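Local coordinates for Two-component system response regulator/GGDEF domain protein (Aeromonas salmonicida, PDB 3LUF) that probably acts as a diguanylate cyclase that makes c-di-GMP from GTP, this portion comprising its two tandem response-regulator receiver domains, each with a bound magnesium ion, at residues 6-11 with 33-38; 10-15 with 57-62; 130-135 with 174-179. All blocks are in the same frame, centred on the assembly; numbering follows the deposited sequence. Where two conformers were deposited one is given.

Interaction 1 (6-11 with 33-38); sequences KILIVE and DAFDTL
Ile9 faces Ala34 across neighbouring parallel strands, within the beta-alpha-beta unit that opens the first receiver domain. The axes of strands 6-10 and 33-35 run 10° apart. Four backbone hydrogen bonds knit the pair: Asp33 N gives to Ile7 O, Ile9 N to Asp33 O, Phe35 N to Ile9 O and Glu11 N to Phe35 O. All are nearly straight, and they span 2.9 to 3.0 Å. Between them lie CA-H...O contacts, such as Ala34 CA to Ile9 O at 3.2 Å.

Side chains alternate across the sheet. On the helix side, Ile9 CB meets Ala34 CB at 3.9 Å, and helix 14-27 covers this pair through Leu20 and Ile21. On the other face, chi1 of Leu8 (174°) places CG beside the carbonyl carbon, and from there the CD1 branch reaches the edge of the Phe35 ring, near its plane and 3.7 Å from CE2, with the two side chains at about a right angle. Further along this face, Val10 CG1 packs against the backbone of the following loop, 3.5 Å from Thr37 O.

At the opposite end the bent Lys6 chain crosses Asp33 obliquely. Its NZ makes a weak salt bridge to Asp33 OD2 at 3.4 Å, while its CD lies 3.5 Å from that same oxygen. Lys6 NZ also pairs with Glu48, and Asp33 OD2 is bonded to Tyr49 OH, which places this polar cluster beside strand 49-55. Strand 31-35 is the edge of a parallel five-stranded sheet ordered 2-1-3-4-5, next to strand 6-10 and joined to it through helix 14-27, as in the CheY-like receiver fold.

Interaction 2 (10-15 with 57-62); sequences VEDSMT and TLPDAP. With MG (magnesium ion), chain G.
Asp12 and Thr57 meet at a magnesium ion. Asp12 OD1, Thr57 O and Thr57 OG1 all bind it at 2.0 to 2.1 Å. Thr57 therefore chelates through its backbone and its hydroxyl together: OG1 sits between the backbone N and the carbonyl carbon (chi1 60°), on the same metal as its own carbonyl. Two waters and Asp55 OD2 complete six ligands. The 2.9 Å between Asp12 OD1 and Thr57 O is a separation of two acceptors drawn together by the metal, not a hydrogen bond.

Carboxylate oxygens outside the first shell hold the two waters. Asp12 OD2 accepts from water 2, whose O is 2.7 Å away. Glu11 OE2 accepts from water 1, with 2.6 Å between OE2 and the water O, and so takes a second-shell position. That same OE2 receives the backbone N-H of Ser13 on its anti lone pair at 2.8 Å, while Glu11 OE1 forms a salt bridge with Lys103, so both oxygens have partners.

Apolar contacts back the site. Val10 CG1 touches Leu58 CD1 at 3.5 Å, the two side chains crossing at about a right angle, and Leu58 CD2 lies close to Asp12 N. Pro59 CD rests against Asp12 CB at 3.6 Å. The type I turn from Leu58 to Ala61 folds the loop back just beyond Thr57.

Asp55 is the predicted phosphoacceptor, and its OD2 is already a ligand. The geometry is thus consistent with the magnesium-dependent phosphotransfer of receiver domains, in which a phosphoryl oxygen could replace a metal-bound water.

Interaction 3 (130-135 with 174-179); sequences VDDSRT and LVDYYM. With MG (magnesium ion), chain F.
Val130 and Val175 pair in parallel register, CA atoms 5.0 Å apart, with Val130 N bonded to Leu174 O and Asp176 N to Val130 O, each at 2.9 Å. These are the ends of neighbouring strands in the second CheY-like receiver domain, and just past them the two segments carry the acidic residues of its magnesium site. Val130 and Val175 point to the same face of the sheet, where Leu187 of helix 184-194 packs on both.

Asp132 OD1, Asp176 OD2 and Tyr178 O bind the ion at 2.0 to 2.1 Å, and three waters bring the number of ligands to six. The side chains of Asp132 and Asp176 cross at about a right angle, yet their carboxylates are nearly coplanar, with 15° between planes. The ion draws Asp132 OD1 to within 2.6 Å of Asp176 OD2, a separation between two metal ligands. In Asp176, chi1 (179°) sets CG beside the carbonyl carbon, and from there OD2 reaches the ion. Asp176 is the predicted phosphorylation site, as in other receiver domains; no phosphate is present here.

Each bound water also donates to a carboxylate: one to Asp131 OD1, one to Asp132 OD2 and one to Asp176 OD1, which it meets at 2.6 Å. Asp131 stands in the second shell. Its OD1 accepts the N-H of Ser133 from above the carboxylate plane, 44° out of it, in an Asx turn, while OD2 is bonded to Ser136 OG.

Selenomethionine Met179 packs between Val130 and Asp132. Its CG lies 3.5 Å from Asp132 OD1, and its chain runs at about a right angle to Val130, bringing SE to 3.7 Å from Val130 CG1. The same SE lies near Asp132 N, a buried amide with no partner in the model.

Overall arrangement
Interactions 1 and 2 belong to the first receiver domain, share Val10 and Glu11, and have centres about 9 Å apart. They also touch directly: Leu38 N lies 3.0 Å from Asp60 OD1, a probable hydrogen bond, and Asp36 O packs against Asp12 CB. Strand 6-10 of interaction 1 runs straight into the Asp12 side of interaction 2, whereas 57-62 follows strand 49-55. Interaction 3 combines both roles, strand end and magnesium site, in the second receiver domain. Its centre lies about 40 Å from that of interaction 1 and about 43 Å from that of interaction 2, with nearest atoms about 23 and 30 Å away. The two ions therefore occupy separate, non-touching sites on opposite sides of the chain's centre.

Interaction 1 (6-11 with 33-38)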
loop_
_atom_site.group_PDB
_atom_site.type_symbol
_atom_site.label_atom_id
_atom_site.label_comp_id
_atom_site.label_asym_id
_atom_site.label_seq_id
_atom_site.Cartn_x
_atom_site.Cartn_y
_atom_site.Cartn_z
ATOM N N LYS B 6 -25.259 -10.324 -4.783
ATOM C CA LYS B 6 -25.267 -11.769 -4.530
ATOM C C LYS B 6 -24.001 -12.418 -5.097
ATOM O O LYS B 6 -23.463 -11.955 -6.109
ATOM C CB LYS B 6 -26.518 -12.403 -5.147
ATOM C CG LYS B 6 -26.841 -13.770 -4.563
ATOM C CD LYS B 6 -28.334 -14.030 -4.455
ATOM C CE LYS B 6 -29.045 -13.781 -5.762
ATOM N NZ LYS B 6 -30.334 -14.505 -5.693
ATOM N N ILE B 7 -23.490 -13.454 -4.431
ATOM C CA ILE B 7 -22.399 -14.241 -5.052
ATOM C C ILE B 7 -22.799 -15.700 -5.189
ATOM O O ILE B 7 -23.685 -16.170 -4.484
ATOM C CB ILE B 7 -21.021 -14.138 -4.327
ATOM C CG1 ILE B 7 -21.107 -14.721 -2.921
ATOM C CG2 ILE B 7 -20.508 -12.671 -4.320
ATOM C CD1 ILE B 7 -19.881 -15.416 -2.488
ATOM N N LEU B 8 -22.150 -16.372 -6.127
ATOM C CA LEU B 8 -22.408 -17.782 -6.419
ATOM C C LEU B 8 -21.136 -18.546 -6.031
ATOM O O LEU B 8 -20.025 -18.159 -6.397
ATOM C CB LEU B 8 -22.657 -17.938 -7.931
ATOM C CG LEU B 8 -22.804 -19.419 -8.385
ATOM C CD1 LEU B 8 -24.043 -19.982 -7.732
ATOM C CD2 LEU B 8 -22.878 -19.530 -9.920
ATOM N N ILE B 9 -21.330 -19.660 -5.341
ATOM C CA ILE B 9 -20.230 -20.566 -4.986
ATOM C C ILE B 9 -20.584 -21.921 -5.561
ATOM O O ILE B 9 -21.681 -22.423 -5.307
ATOM C CB ILE B 9 -20.050 -20.665 -3.436
ATOM C CG1 ILE B 9 -19.703 -19.290 -2.853
ATOM C CG2 ILE B 9 -18.897 -21.646 -3.088
ATOM C CD1 ILE B 9 -19.680 -19.305 -1.308
ATOM N N VAL B 10 -19.690 -22.487 -6.361
ATOM C CA VAL B 10 -19.896 -23.872 -6.829
ATOM C C VAL B 10 -18.655 -24.662 -6.431
ATOM O O VAL B 10 -17.565 -24.464 -6.982
ATOM C CB VAL B 10 -20.122 -23.932 -8.364
ATOM C CG1 VAL B 10 -20.578 -25.330 -8.760
ATOM C CG2 VAL B 10 -21.140 -22.855 -8.825
ATOM N N GLU B 11 -18.831 -25.519 -5.432
ATOM C CA GLU B 11 -17.721 -26.214 -4.786
ATOM C C GLU B 11 -18.259 -27.479 -4.115
ATOM O O GLU B 11 -19.164 -27.417 -3.285
ATOM C CB GLU B 11 -17.105 -25.283 -3.710
ATOM C CG GLU B 11 -16.125 -26.002 -2.739
ATOM C CD GLU B 11 -14.914 -26.620 -3.448
ATOM O OE1 GLU B 11 -14.050 -25.864 -3.904
ATOM O OE2 GLU B 11 -14.788 -27.874 -3.450
ATOM N N ASP B 33 -25.537 -17.826 -2.831
ATOM C CA ASP B 33 -26.092 -19.089 -3.320
ATOM C C ASP B 33 -24.929 -20.053 -3.527
ATOM O O ASP B 33 -24.022 -19.772 -4.325
ATOM C CB ASP B 33 -26.812 -18.876 -4.652
ATOM C CG ASP B 33 -28.125 -18.111 -4.500
ATOM O OD1 ASP B 33 -28.783 -18.228 -3.447
ATOM O OD2 ASP B 33 -28.505 -17.406 -5.456
ATOM N N ALA B 34 -24.985 -21.209 -2.858
ATOM C CA ALA B 34 -23.879 -22.163 -2.930
ATOM C C ALA B 34 -24.359 -23.568 -3.293
ATOM O O ALA B 34 -25.301 -24.081 -2.677
ATOM C CB ALA B 34 -23.121 -22.219 -1.585
ATOM N N PHE B 35 -23.673 -24.182 -4.251
ATOM C CA PHE B 35 -24.060 -25.501 -4.749
ATOM C C PHE B 35 -22.874 -26.415 -4.831
ATOM O O PHE B 35 -21.729 -25.957 -4.950
ATOM C CB PHE B 35 -24.714 -25.378 -6.134
ATOM C CG PHE B 35 -25.848 -24.437 -6.152
ATOM C CD1 PHE B 35 -27.088 -24.834 -5.634
ATOM C CD2 PHE B 35 -25.676 -23.118 -6.629
ATOM C CE1 PHE B 35 -28.148 -23.935 -5.596
ATOM C CE2 PHE B 35 -26.726 -22.217 -6.607
ATOM C CZ PHE B 35 -27.967 -22.619 -6.084
ATOM N N ASP B 36 -23.142 -27.716 -4.726
ATOM C CA ASP B 36 -22.072 -28.699 -4.863
ATOM C C ASP B 36 -21.870 -29.259 -6.271
ATOM O O ASP B 36 -20.998 -30.086 -6.459
ATOM C CB ASP B 36 -22.237 -29.857 -3.839
ATOM C CG ASP B 36 -23.525 -30.662 -4.025
ATOM O OD1 ASP B 36 -24.326 -30.394 -4.950
ATOM O OD2 ASP B 36 -23.724 -31.602 -3.221
ATOM N N THR B 37 -22.673 -28.807 -7.252
ATOM C CA THR B 37 -22.504 -29.229 -8.634
ATOM C C THR B 37 -22.856 -28.043 -9.522
ATOM O O THR B 37 -23.569 -27.114 -9.099
ATOM C CB THR B 37 -23.507 -30.351 -9.044
ATOM O OG1 THR B 37 -24.839 -29.863 -8.855
ATOM C CG2 THR B 37 -23.294 -31.605 -8.209
ATOM N N LEU B 38 -22.332 -28.077 -10.730
ATOM C CA LEU B 38 -22.646 -27.076 -11.732
ATOM C C LEU B 38 -24.154 -27.099 -12.024
ATOM O O LEU B 38 -24.761 -26.034 -12.168
ATOM C CB LEU B 38 -21.785 -27.298 -12.965
ATOM C CG LEU B 38 -22.081 -26.432 -14.205
ATOM C CD1 LEU B 38 -21.843 -24.956 -13.836
ATOM C CD2 LEU B 38 -21.208 -26.867 -15.358
#

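Interaction 2 (10-15 with 57-62)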
loop_
_atom_site.group_PDB
_atom_site.type_symbol
_atom_site.label_atom_id
_atom_site.label_comp_id
_atom_site.label_asym_id
_atom_site.label_seq_id
_atom_site.Cartn_x
_atom_site.Cartn_y
_atom_site.Cartn_z
ATOM N N VAL B 10 -19.690 -22.487 -6.361
ATOM C CA VAL B 10 -19.896 -23.872 -6.829
ATOM C C VAL B 10 -18.655 -24.662 -6.431
ATOM O O VAL B 10 -17.565 -24.464 -6.982
ATOM C CB VAL B 10 -20.122 -23.932 -8.364
ATOM C CG1 VAL B 10 -20.578 -25.330 -8.760
ATOM C CG2 VAL B 10 -21.140 -22.855 -8.825
ATOM N N GLU B 11 -18.831 -25.519 -5.432
ATOM C CA GLU B 11 -17.721 -26.214 -4.786
ATOM C C GLU B 11 -18.259 -27.479 -4.115
ATOM O O GLU B 11 -19.164 -27.417 -3.285
ATOM C CB GLU B 11 -17.105 -25.283 -3.710
ATOM C CG GLU B 11 -16.125 -26.002 -2.739
ATOM C CD GLU B 11 -14.914 -26.620 -3.448
ATOM O OE1 GLU B 11 -14.050 -25.864 -3.904
ATOM O OE2 GLU B 11 -14.788 -27.874 -3.450
ATOM N N ASP B 12 -17.731 -28.644 -4.504
ATOM C CA ASP B 12 -18.264 -29.878 -3.953
ATOM C C ASP B 12 -17.650 -30.289 -2.617
ATOM O O ASP B 12 -18.194 -31.161 -1.965
ATOM C CB ASP B 12 -18.190 -31.057 -4.961
ATOM C CG ASP B 12 -16.758 -31.381 -5.398
ATOM O OD1 ASP B 12 -15.943 -30.451 -5.525
ATOM O OD2 ASP B 12 -16.435 -32.574 -5.672
ATOM N N SER B 13 -16.536 -29.697 -2.204
ATOM C CA SER B 13 -16.011 -30.031 -0.864
ATOM C C SER B 13 -16.957 -29.468 0.178
ATOM O O SER B 13 -17.114 -28.231 0.261
ATOM C CB SER B 13 -14.621 -29.438 -0.653
ATOM O OG SER B 13 -14.226 -29.624 0.714
HETATM N N MSE B 14 -17.571 -30.339 0.995
HETATM C CA MSE B 14 -18.448 -29.862 2.048
HETATM C C MSE B 14 -17.669 -28.912 2.974
HETATM O O MSE B 14 -18.155 -27.858 3.328
HETATM C CB MSE B 14 -19.021 -31.016 2.875
HETATM C CG MSE B 14 -20.196 -30.556 3.731
HETATM SE SE MSE B 14 -20.698 -31.994 4.914
HETATM C CE MSE B 14 -19.272 -31.849 6.236
ATOM N N THR B 15 -16.448 -29.294 3.338
ATOM C CA THR B 15 -15.640 -28.479 4.248
ATOM C C THR B 15 -15.358 -27.086 3.679
ATOM O O THR B 15 -15.523 -26.052 4.370
ATOM C CB THR B 15 -14.304 -29.210 4.499
ATOM O OG1 THR B 15 -14.596 -30.434 5.186
ATOM C CG2 THR B 15 -13.361 -28.367 5.359
ATOM N N THR B 57 -12.748 -28.918 -9.765
ATOM C CA THR B 57 -12.993 -30.342 -9.630
ATOM C C THR B 57 -14.446 -30.624 -9.239
ATOM O O THR B 57 -14.729 -30.995 -8.097
ATOM C CB THR B 57 -12.040 -30.974 -8.597
ATOM O OG1 THR B 57 -12.241 -30.346 -7.305
ATOM C CG2 THR B 57 -10.619 -30.824 -9.049
ATOM N N LEU B 58 -15.383 -30.440 -10.163
ATOM C CA LEU B 58 -16.794 -30.611 -9.793
ATOM C C LEU B 58 -17.286 -31.966 -10.277
ATOM O O LEU B 58 -16.744 -32.500 -11.244
ATOM C CB LEU B 58 -17.650 -29.483 -10.388
ATOM C CG LEU B 58 -17.424 -28.146 -9.655
ATOM C CD1 LEU B 58 -18.039 -27.005 -10.519
ATOM C CD2 LEU B 58 -17.947 -28.176 -8.205
ATOM N N PRO B 59 -18.315 -32.530 -9.621
ATOM C CA PRO B 59 -18.742 -33.882 -10.031
ATOM C C PRO B 59 -19.203 -33.925 -11.478
ATOM O O PRO B 59 -18.993 -34.912 -12.176
ATOM C CB PRO B 59 -19.934 -34.151 -9.143
ATOM C CG PRO B 59 -19.710 -33.381 -7.913
ATOM C CD PRO B 59 -18.950 -32.104 -8.357
ATOM N N ASP B 60 -19.855 -32.858 -11.914
ATOM C CA ASP B 60 -20.334 -32.740 -13.298
ATOM C C ASP B 60 -19.464 -31.773 -14.146
ATOM O O ASP B 60 -19.821 -31.377 -15.292
ATOM C CB ASP B 60 -21.825 -32.378 -13.311
ATOM C CG ASP B 60 -22.143 -31.120 -12.509
ATOM O OD1 ASP B 60 -21.220 -30.563 -11.865
ATOM O OD2 ASP B 60 -23.345 -30.730 -12.484
ATOM N N ALA B 61 -18.277 -31.478 -13.635
ATOM C CA ALA B 61 -17.286 -30.689 -14.373
ATOM C C ALA B 61 -15.934 -30.883 -13.708
ATOM O O ALA B 61 -15.438 -29.994 -13.039
ATOM C CB ALA B 61 -17.697 -29.192 -14.459
ATOM N N PRO B 62 -15.343 -32.083 -13.877
ATOM C CA PRO B 62 -14.187 -32.477 -13.083
ATOM C C PRO B 62 -12.867 -31.911 -13.576
ATOM O O PRO B 62 -11.855 -32.083 -12.900
ATOM C CB PRO B 62 -14.174 -33.990 -13.250
ATOM C CG PRO B 62 -14.799 -34.209 -14.585
ATOM C CD PRO B 62 -15.849 -33.198 -14.708
HETATM MG MG MG G . -14.040 -30.313 -6.275
HETATM O O HOH W 1 -13.137 -29.619 -4.562
HETATM O O HOH W 2 -13.795 -32.336 -5.699
#

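Interaction 3 (130-135 with 174-179)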
loop_
_atom_site.group_PDB
_atom_site.type_symbol
_atom_site.label_atom_id
_atom_site.label_comp_id
_atom_site.label_asym_id
_atom_site.label_seq_id
_atom_site.Cartn_x
_atom_site.Cartn_y
_atom_site.Cartn_z
ATOM N N VAL B 130 -4.529 7.634 -16.303
ATOM C CA VAL B 130 -3.848 8.665 -17.125
ATOM C C VAL B 130 -2.516 8.104 -17.604
ATOM O O VAL B 130 -1.596 7.817 -16.818
ATOM C CB VAL B 130 -3.586 9.959 -16.347
ATOM C CG1 VAL B 130 -3.141 11.065 -17.292
ATOM C CG2 VAL B 130 -4.842 10.386 -15.607
ATOM N N ASP B 131 -2.397 7.974 -18.918
ATOM C CA ASP B 131 -1.271 7.282 -19.525
ATOM C C ASP B 131 -1.292 7.649 -20.988
ATOM O O ASP B 131 -2.325 7.538 -21.622
ATOM C CB ASP B 131 -1.483 5.761 -19.415
ATOM C CG ASP B 131 -0.268 4.951 -19.853
ATOM O OD1 ASP B 131 0.576 5.462 -20.626
ATOM O OD2 ASP B 131 -0.148 3.790 -19.414
ATOM N N ASP B 132 -0.159 8.099 -21.500
ATOM C CA ASP B 132 -0.106 8.577 -22.897
ATOM C C ASP B 132 0.087 7.468 -23.937
ATOM O O ASP B 132 -0.039 7.714 -25.143
ATOM C CB ASP B 132 0.954 9.656 -23.065
ATOM C CG ASP B 132 2.332 9.164 -22.739
ATOM O OD1 ASP B 132 2.531 8.540 -21.673
ATOM O OD2 ASP B 132 3.238 9.414 -23.551
ATOM N N SER B 133 0.400 6.269 -23.480
ATOM C CA SER B 133 0.459 5.110 -24.386
ATOM C C SER B 133 -0.842 4.306 -24.359
ATOM O O SER B 133 -1.212 3.751 -23.319
ATOM C CB SER B 133 1.626 4.213 -24.001
ATOM O OG SER B 133 2.827 4.953 -23.965
ATOM N N ARG B 134 -1.520 4.223 -25.505
ATOM C CA ARG B 134 -2.768 3.451 -25.635
ATOM C C ARG B 134 -2.599 1.998 -25.163
ATOM O O ARG B 134 -3.482 1.455 -24.513
ATOM C CB ARG B 134 -3.286 3.478 -27.090
ATOM C CG ARG B 134 -4.770 3.118 -27.264
ATOM C CD ARG B 134 -5.083 2.571 -28.674
ATOM N NE ARG B 134 -4.144 1.500 -29.023
ATOM C CZ ARG B 134 -4.304 0.210 -28.720
ATOM N NH1 ARG B 134 -3.371 -0.662 -29.058
ATOM N NH2 ARG B 134 -5.392 -0.217 -28.083
ATOM N N THR B 135 -1.448 1.385 -25.472
ATOM C CA THR B 135 -1.166 -0.010 -25.087
ATOM C C THR B 135 -1.150 -0.221 -23.579
ATOM O O THR B 135 -1.873 -1.072 -23.055
ATOM C CB THR B 135 0.177 -0.512 -25.707
ATOM O OG1 THR B 135 0.049 -0.522 -27.132
ATOM C CG2 THR B 135 0.544 -1.929 -25.225
ATOM N N LEU B 174 -4.764 6.985 -11.323
ATOM C CA LEU B 174 -3.458 6.375 -11.551
ATOM C C LEU B 174 -2.747 7.172 -12.633
ATOM O O LEU B 174 -3.284 7.368 -13.712
ATOM C CB LEU B 174 -3.610 4.912 -11.978
ATOM C CG LEU B 174 -4.339 3.947 -11.014
ATOM C CD1 LEU B 174 -5.869 4.040 -11.125
ATOM C CD2 LEU B 174 -3.944 2.545 -11.384
ATOM N N VAL B 175 -1.533 7.621 -12.338
ATOM C CA VAL B 175 -0.843 8.651 -13.142
ATOM C C VAL B 175 0.518 8.183 -13.643
ATOM O O VAL B 175 1.411 7.928 -12.866
ATOM C CB VAL B 175 -0.637 9.948 -12.309
ATOM C CG1 VAL B 175 0.042 11.017 -13.168
ATOM C CG2 VAL B 175 -1.972 10.478 -11.830
ATOM N N ASP B 176 0.649 8.120 -14.963
ATOM C CA ASP B 176 1.908 7.869 -15.645
ATOM C C ASP B 176 2.815 9.076 -15.516
ATOM O O ASP B 176 2.397 10.213 -15.772
ATOM C CB ASP B 176 1.588 7.618 -17.128
ATOM C CG ASP B 176 2.824 7.367 -17.981
ATOM O OD1 ASP B 176 3.817 6.802 -17.486
ATOM O OD2 ASP B 176 2.771 7.759 -19.167
ATOM N N TYR B 177 4.080 8.847 -15.170
ATOM C CA TYR B 177 4.992 9.961 -15.104
ATOM C C TYR B 177 5.337 10.535 -16.491
ATOM O O TYR B 177 5.197 11.736 -16.718
ATOM C CB TYR B 177 6.257 9.629 -14.318
ATOM C CG TYR B 177 7.300 10.705 -14.507
ATOM C CD1 TYR B 177 7.228 11.898 -13.803
ATOM C CD2 TYR B 177 8.320 10.550 -15.445
ATOM C CE1 TYR B 177 8.171 12.897 -13.994
ATOM C CE2 TYR B 177 9.268 11.552 -15.646
ATOM C CZ TYR B 177 9.191 12.708 -14.918
ATOM O OH TYR B 177 10.138 13.696 -15.115
ATOM N N TYR B 178 5.783 9.698 -17.422
ATOM C CA TYR B 178 6.378 10.257 -18.628
ATOM C C TYR B 178 5.330 10.507 -19.693
ATOM O O TYR B 178 4.839 9.581 -20.331
ATOM C CB TYR B 178 7.547 9.390 -19.131
ATOM C CG TYR B 178 8.334 10.030 -20.238
ATOM C CD1 TYR B 178 8.712 11.378 -20.172
ATOM C CD2 TYR B 178 8.703 9.295 -21.366
ATOM C CE1 TYR B 178 9.438 11.979 -21.207
ATOM C CE2 TYR B 178 9.420 9.884 -22.404
ATOM C CZ TYR B 178 9.791 11.216 -22.316
ATOM O OH TYR B 178 10.507 11.783 -23.354
HETATM N N MSE B 179 4.963 11.775 -19.837
HETATM C CA MSE B 179 3.925 12.188 -20.778
HETATM C C MSE B 179 4.389 13.480 -21.418
HETATM O O MSE B 179 5.103 14.226 -20.785
HETATM C CB MSE B 179 2.590 12.433 -20.057
HETATM C CG MSE B 179 1.984 11.146 -19.448
HETATM SE SE MSE B 179 0.164 11.289 -18.828
HETATM C CE MSE B 179 0.461 12.541 -17.312
HETATM MG MG MG F . 4.017 7.691 -20.709
HETATM O O HOH W 3 3.155 5.832 -21.224
HETATM O O HOH W 4 5.284 7.555 -22.411
HETATM O O HOH W 5 5.392 6.599 -19.532
#